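Peroxiredoxin 6 (PDB 2V2G) probably reduces hydrogen peroxide and organic hydroperoxides as a thiol-specific peroxidase of the peroxiredoxin family, although this form carries a substitution at the active-site position. Local coordinates at residues N73-H77 / I98-E102. The protein carries 1 engineered substitution. Numbering follows the deposited sequence.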
ATOM      1  N   ASN A  73      23.871   9.883   3.041  1.00 25.24           N
ATOM      2  CA  ASN A  73      24.429  10.394   4.269  1.00 25.70           C
ATOM      3  C   ASN A  73      23.697  11.635   4.800  1.00 24.89           C
ATOM      4  O   ASN A  73      22.919  12.286   4.087  1.00 24.77           O
ATOM      5  CB  ASN A  73      25.969  10.595   4.167  1.00 26.32           C
ATOM      6  CG  ASN A  73      26.379  11.716   3.212  1.00 27.14           C
ATOM      7  OD1 ASN A  73      25.691  12.716   3.073  1.00 28.37           O
ATOM      8  ND2 ASN A  73      27.519  11.557   2.582  1.00 29.57           N
ATOM      9  N   VAL A  74      23.944  11.964   6.052  1.00 24.62           N
ATOM     10  CA  VAL A  74      23.234  13.065   6.713  1.00 25.28           C
ATOM     11  C   VAL A  74      23.519  14.449   6.058  1.00 24.36           C
ATOM     12  O   VAL A  74      22.621  15.294   5.931  1.00 23.91           O
ATOM     13  CB  VAL A  74      23.554  13.097   8.237  1.00 25.12           C
ATOM     14  CG1 VAL A  74      22.932  14.358   8.921  1.00 28.14           C
ATOM     15  CG2 VAL A  74      23.088  11.815   8.898  1.00 27.03           C
ATOM     16  N   ALA A  75      24.767  14.683   5.643  1.00 24.33           N
ATOM     17  CA  ALA A  75      25.137  15.940   4.957  1.00 24.64           C
ATOM     18  C   ALA A  75      24.329  16.164   3.676  1.00 24.80           C
ATOM     19  O   ALA A  75      23.779  17.250   3.445  1.00 24.02           O
ATOM     20  CB  ALA A  75      26.652  15.949   4.692  1.00 24.78           C
ATOM     21  N   ASP A  76      24.180  15.109   2.873  1.00 24.07           N
ATOM     22  CA  ASP A  76      23.319  15.159   1.694  1.00 24.87           C
ATOM     23  C   ASP A  76      21.825  15.391   2.040  1.00 24.29           C
ATOM     24  O   ASP A  76      21.104  16.157   1.379  1.00 23.01           O
ATOM     25  CB  ASP A  76      23.465  13.853   0.912  1.00 25.19           C
ATOM     26  CG  ASP A  76      24.671  13.850   0.012  1.00 27.10           C
ATOM     27  OD1 ASP A  76      25.414  14.830   0.019  1.00 29.21           O
ATOM     28  OD2 ASP A  76      24.892  12.828  -0.669  1.00 31.65           O
ATOM     29  N   HIS A  77      21.351  14.753   3.100  1.00 24.05           N
ATOM     30  CA  HIS A  77      19.989  15.005   3.561  1.00 24.55           C
ATOM     31  C   HIS A  77      19.791  16.462   3.919  1.00 22.79           C
ATOM     32  O   HIS A  77      18.797  17.065   3.539  1.00 22.64           O
ATOM     33  CB  HIS A  77      19.663  14.172   4.784  1.00 23.84           C
ATOM     34  CG  HIS A  77      19.563  12.706   4.523  1.00 27.13           C
ATOM     35  ND1 HIS A  77      19.634  11.764   5.526  1.00 27.37           N
ATOM     36  CD2 HIS A  77      19.334  12.021   3.378  1.00 25.04           C
ATOM     37  CE1 HIS A  77      19.440  10.562   4.998  1.00 25.21           C
ATOM     38  NE2 HIS A  77      19.289  10.687   3.696  1.00 30.08           N
ATOM     39  N   ILE A  98      15.325  12.836   8.788  1.00 22.80           N
ATOM     40  CA  ILE A  98      15.632  11.870   7.704  1.00 23.72           C
ATOM     41  C   ILE A  98      16.775  10.989   8.197  1.00 23.98           C
ATOM     42  O   ILE A  98      17.831  11.508   8.589  1.00 24.09           O
ATOM     43  CB  ILE A  98      16.055  12.550   6.394  1.00 24.78           C
ATOM     44  CG1 ILE A  98      15.122  13.728   6.038  1.00 25.88           C
ATOM     45  CG2 ILE A  98      16.050  11.516   5.237  1.00 23.53           C
ATOM     46  CD1 ILE A  98      15.459  14.443   4.671  1.00 25.73           C
ATOM     47  N   ILE A  99      16.558   9.689   8.230  1.00 21.37           N
ATOM     48  CA  ILE A  99      17.522   8.680   8.657  1.00 23.11           C
ATOM     49  C   ILE A  99      18.515   8.394   7.535  1.00 23.71           C
ATOM     50  O   ILE A  99      18.092   8.335   6.344  1.00 23.80           O
ATOM     51  CB  ILE A  99      16.797   7.398   9.017  1.00 22.97           C
ATOM     52  CG1 ILE A  99      15.930   7.609  10.243  1.00 23.07           C
ATOM     53  CG2 ILE A  99      17.831   6.199   9.203  1.00 22.94           C
ATOM     54  CD1 ILE A  99      14.897   6.442  10.439  1.00 25.55           C
ATOM     55  N   ALA A 100      19.787   8.217   7.889  1.00 24.80           N
ATOM     56  CA  ALA A 100      20.863   7.868   6.936  1.00 24.44           C
ATOM     57  C   ALA A 100      21.214   6.398   7.069  1.00 26.74           C
ATOM     58  O   ALA A 100      21.953   6.076   7.970  1.00 29.70           O
ATOM     59  CB  ALA A 100      22.112   8.705   7.195  1.00 25.71           C
ATOM     60  N   ASP A 101      20.765   5.544   6.154  1.00 24.57           N
ATOM     61  CA  ASP A 101      20.985   4.080   6.236  1.00 24.53           C
ATOM     62  C   ASP A 101      22.143   3.641   5.316  1.00 23.64           C
ATOM     63  O   ASP A 101      22.017   2.785   4.394  1.00 23.58           O
ATOM     64  CB  ASP A 101      19.688   3.367   5.857  1.00 23.71           C
ATOM     65  CG  ASP A 101      19.778   1.858   6.014  1.00 27.22           C
ATOM     66  OD1 ASP A 101      20.398   1.363   7.030  1.00 26.46           O
ATOM     67  OD2 ASP A 101      19.206   1.156   5.139  1.00 27.69           O
ATOM     68  N   GLU A 102      23.320   4.204   5.563  1.00 23.18           N
ATOM     69  CA  GLU A 102      24.424   4.014   4.618  1.00 23.28           C
ATOM     70  C   GLU A 102      24.938   2.589   4.538  1.00 21.77           C
ATOM     71  O   GLU A 102      25.520   2.195   3.534  1.00 23.38           O
ATOM     72  CB  GLU A 102      25.556   4.978   4.952  1.00 22.70           C
ATOM     73  CG  GLU A 102      25.162   6.469   4.963  1.00 25.18           C
ATOM     74  CD  GLU A 102      26.315   7.313   5.441  1.00 29.63           C
ATOM     75  OE1 GLU A 102      27.374   7.345   4.746  1.00 31.58           O
ATOM     76  OE2 GLU A 102      26.187   7.898   6.540  1.00 33.84           O
TER
HETATM   77  O   HOH W   1      25.943  10.426   7.488  1.00 29.40           O
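His-77 and Ile-98 make a CH-pi contact where the first turn of helix 74-88 packs on strand 98-100, inside the peroxiredoxin domain. Ile-98 CG2 lies 3.5 Å from the centroid of the imidazole and only 7° off the ring normal, which puts the methyl over the centre of one face. The opposite face is met by a backbone atom, Asn-73 O, offset toward the rim, so the ring is layered between its own helix start and the strand. With chi1 at -69°, His-77 CG is anti to its carbonyl carbon, and the imidazole edge reaches the strand backbone: CE1 comes within 2.9 Å of Ile-99 O, and Ala-100 N lies in the ring plane. NE2 of the same ring is hydrogen-bonded to Ser-70 OG at the end of strand 64-70. Strand 64-70, helix 74-88 and strand 98-100 form a beta-alpha-beta unit of the thioredoxin-like fold, the two strands parallel neighbours in the central sheet, and His-77 touches the second strand while bonding to the end of the first. A leucine in place of His-77 would probably leave Ser-70 OG without this partner and Ile-98 CG2 without a flat face to rest on. Nearer the helix start, Val-74 CG2 meets Ala-100 CB at 3.7 Å, an apolar contact. At the outer end a polar link joins the segments: a water accepts from Val-74 N and donates to Glu-102 OE2 at 2.7 Å. The Glu-102 carboxylate also packs by van der Waals contact, its CD 3.5 Å from Asn-73 CB. Asn-73 is the N-cap of the helix, its OD1 accepting from Asp-76 N at 2.8 Å with an N-H...O angle of 167°.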